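Local coordinates for protein 4-alpha-glucanotransferase (Streptococcus agalactiae, PDB 6M6T) that is an amylomaltase, also called disproportionating enzyme, a carbohydrate-active protein of the 4-alpha-glucanotransferase family built around a TIM-barrel core, at residues F133-W139 with Q192-Y196. Residues are numbered along the deposited sequence.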
# COMPACT_ATOMS: atom_id res chain seq x y z
N PHE A 133 -8.43 -23.46 3.94
CA PHE A 133 -7.83 -22.14 3.73
C PHE A 133 -6.40 -22.08 4.28
O PHE A 133 -5.48 -21.62 3.59
CB PHE A 133 -8.70 -21.07 4.39
CG PHE A 133 -8.07 -19.72 4.45
CD1 PHE A 133 -7.85 -18.98 3.29
CD2 PHE A 133 -7.68 -19.17 5.67
CE1 PHE A 133 -7.26 -17.73 3.35
CE2 PHE A 133 -7.10 -17.92 5.74
CZ PHE A 133 -6.88 -17.20 4.58
N LEU A 134 -6.19 -22.54 5.52
CA LEU A 134 -4.86 -22.45 6.12
C LEU A 134 -3.82 -23.26 5.36
O LEU A 134 -2.61 -23.04 5.52
CB LEU A 134 -4.88 -22.92 7.58
CG LEU A 134 -5.83 -22.17 8.50
CD1 LEU A 134 -6.00 -22.93 9.79
CD2 LEU A 134 -5.34 -20.77 8.74
N GLN A 135 -4.27 -24.22 4.54
CA GLN A 135 -3.32 -25.01 3.78
C GLN A 135 -2.75 -24.23 2.60
O GLN A 135 -1.61 -24.47 2.19
CB GLN A 135 -3.98 -26.32 3.31
CG GLN A 135 -2.95 -27.30 2.75
CD GLN A 135 -3.34 -28.76 2.90
OE1 GLN A 135 -4.50 -29.09 3.17
NE2 GLN A 135 -2.35 -29.65 2.74
N GLU A 136 -3.50 -23.28 2.05
CA GLU A 136 -3.00 -22.44 0.96
C GLU A 136 -2.32 -21.18 1.46
O GLU A 136 -1.43 -20.65 0.78
CB GLU A 136 -4.14 -22.07 -0.00
CG GLU A 136 -4.89 -23.30 -0.56
CD GLU A 136 -6.25 -22.98 -1.17
OE1 GLU A 136 -7.26 -23.48 -0.64
OE2 GLU A 136 -6.30 -22.24 -2.19
N GLU A 137 -2.72 -20.66 2.61
CA GLU A 137 -2.01 -19.56 3.26
C GLU A 137 -1.48 -20.12 4.58
O GLU A 137 -2.13 -20.03 5.63
CB GLU A 137 -2.92 -18.34 3.47
CG GLU A 137 -3.88 -18.06 2.33
CD GLU A 137 -3.20 -17.43 1.10
OE1 GLU A 137 -1.98 -17.17 1.16
OE2 GLU A 137 -3.91 -17.20 0.08
N LYS A 138 -0.30 -20.73 4.54
CA LYS A 138 0.20 -21.46 5.71
C LYS A 138 0.72 -20.53 6.80
O LYS A 138 0.86 -20.97 7.95
CB LYS A 138 1.28 -22.45 5.28
CG LYS A 138 0.80 -23.43 4.22
CD LYS A 138 1.55 -24.76 4.28
CE LYS A 138 0.78 -25.84 3.53
NZ LYS A 138 1.60 -26.94 2.98
N TRP A 139 0.97 -19.25 6.49
CA TRP A 139 1.47 -18.23 7.41
C TRP A 139 0.43 -17.75 8.41
O TRP A 139 0.77 -16.91 9.26
CB TRP A 139 1.97 -17.00 6.64
CG TRP A 139 0.89 -16.43 5.73
CD1 TRP A 139 0.74 -16.67 4.38
CD2 TRP A 139 -0.23 -15.59 6.10
NE1 TRP A 139 -0.36 -16.01 3.90
CE2 TRP A 139 -0.97 -15.35 4.93
CE3 TRP A 139 -0.65 -15.02 7.31
CZ2 TRP A 139 -2.12 -14.56 4.94
CZ3 TRP A 139 -1.77 -14.25 7.31
CH2 TRP A 139 -2.50 -14.02 6.13
N GLN A 192 -8.83 -13.51 8.90
CA GLN A 192 -7.99 -13.59 7.70
C GLN A 192 -8.70 -14.36 6.59
O GLN A 192 -8.59 -14.00 5.40
CB GLN A 192 -6.63 -14.21 8.03
CG GLN A 192 -5.62 -13.26 8.73
CD GLN A 192 -5.50 -11.88 8.06
OE1 GLN A 192 -5.03 -11.76 6.92
NE2 GLN A 192 -5.89 -10.84 8.78
N TYR A 193 -9.45 -15.41 6.96
CA TYR A 193 -10.22 -16.16 5.97
C TYR A 193 -11.26 -15.26 5.29
O TYR A 193 -11.44 -15.31 4.07
CB TYR A 193 -10.89 -17.36 6.62
CG TYR A 193 -11.98 -18.02 5.77
CD1 TYR A 193 -11.65 -18.92 4.75
CD2 TYR A 193 -13.33 -17.75 6.00
CE1 TYR A 193 -12.64 -19.52 3.98
CE2 TYR A 193 -14.32 -18.35 5.23
CZ TYR A 193 -13.97 -19.23 4.23
OH TYR A 193 -14.95 -19.83 3.46
N PHE A 194 -11.93 -14.43 6.09
CA PHE A 194 -12.90 -13.48 5.54
C PHE A 194 -12.24 -12.54 4.55
O PHE A 194 -12.72 -12.35 3.43
CB PHE A 194 -13.52 -12.66 6.67
CG PHE A 194 -14.48 -13.40 7.49
CD1 PHE A 194 -15.27 -14.39 6.91
CD2 PHE A 194 -14.63 -13.11 8.82
CE1 PHE A 194 -16.17 -15.09 7.66
CE2 PHE A 194 -15.52 -13.81 9.58
CZ PHE A 194 -16.30 -14.80 9.00
N PHE A 195 -11.17 -11.89 5.00
CA PHE A 195 -10.39 -11.02 4.13
C PHE A 195 -10.15 -11.67 2.79
O PHE A 195 -10.51 -11.12 1.75
CB PHE A 195 -9.05 -10.66 4.78
CG PHE A 195 -8.38 -9.50 4.12
CD1 PHE A 195 -7.56 -9.69 3.02
CD2 PHE A 195 -8.58 -8.21 4.60
CE1 PHE A 195 -6.94 -8.61 2.40
CE2 PHE A 195 -7.97 -7.12 3.99
CZ PHE A 195 -7.14 -7.32 2.90
N TYR A 196 -9.50 -12.83 2.80
CA TYR A 196 -9.06 -13.39 1.53
C TYR A 196 -10.25 -13.81 0.66
O TYR A 196 -10.23 -13.57 -0.55
CB TYR A 196 -8.10 -14.55 1.77
CG TYR A 196 -6.69 -14.04 1.91
CD1 TYR A 196 -6.35 -13.22 2.98
CD2 TYR A 196 -5.71 -14.34 0.96
CE1 TYR A 196 -5.06 -12.72 3.13
CE2 TYR A 196 -4.42 -13.85 1.09
CZ TYR A 196 -4.10 -13.04 2.18
OH TYR A 196 -2.84 -12.53 2.33
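Start at Phe133, near the end of helix 126-134: its CA-to-CB bond points toward helix 182-208. Its ring lies against one turn of that helix: the backbone atom Tyr193 CA sits over one face, 3.9 Å from the centroid of the Phe133 ring in a CH-pi contact, while Phe133 CE1 comes within 3.6 Å of Tyr196 CB, an apolar side-chain contact. The Tyr193 ring turns its edge to the face of Phe133, a T-shaped pair with centroids 5.5 Å apart and planes at 77°. The chain then turns, with Glu136 N and Glu137 N both hydrogen-bonded to Phe133 O (3.0 and 3.1 Å), and so brings Glu137 back toward the second helix. There Glu137 OE2 rests 3.5 Å from Tyr196 CD2, while Glu137 OE1 takes a weak hydrogen bond from Trp139 NE1 at 3.4 Å. Trp139 ends the walk by reaching across with its six-membered ring: CZ2 lies 3.7 Å from Tyr196 CZ, and CH2 packs 3.5 Å from Gln192 OE1 at the ring edge. No hydrogen bond crosses between the segments; Tyr196 OH is hydrogen-bonded to Val65 O and Gln192 OE1 to Gly67 N, both outside them. Phe133, Trp139, Tyr193 and Tyr196 form an aromatic cluster, the packing by which the turn between helices 126-134 and 140-152 is joined to long helix 182-208, which leads into strand 212-217 of the TIM barrel.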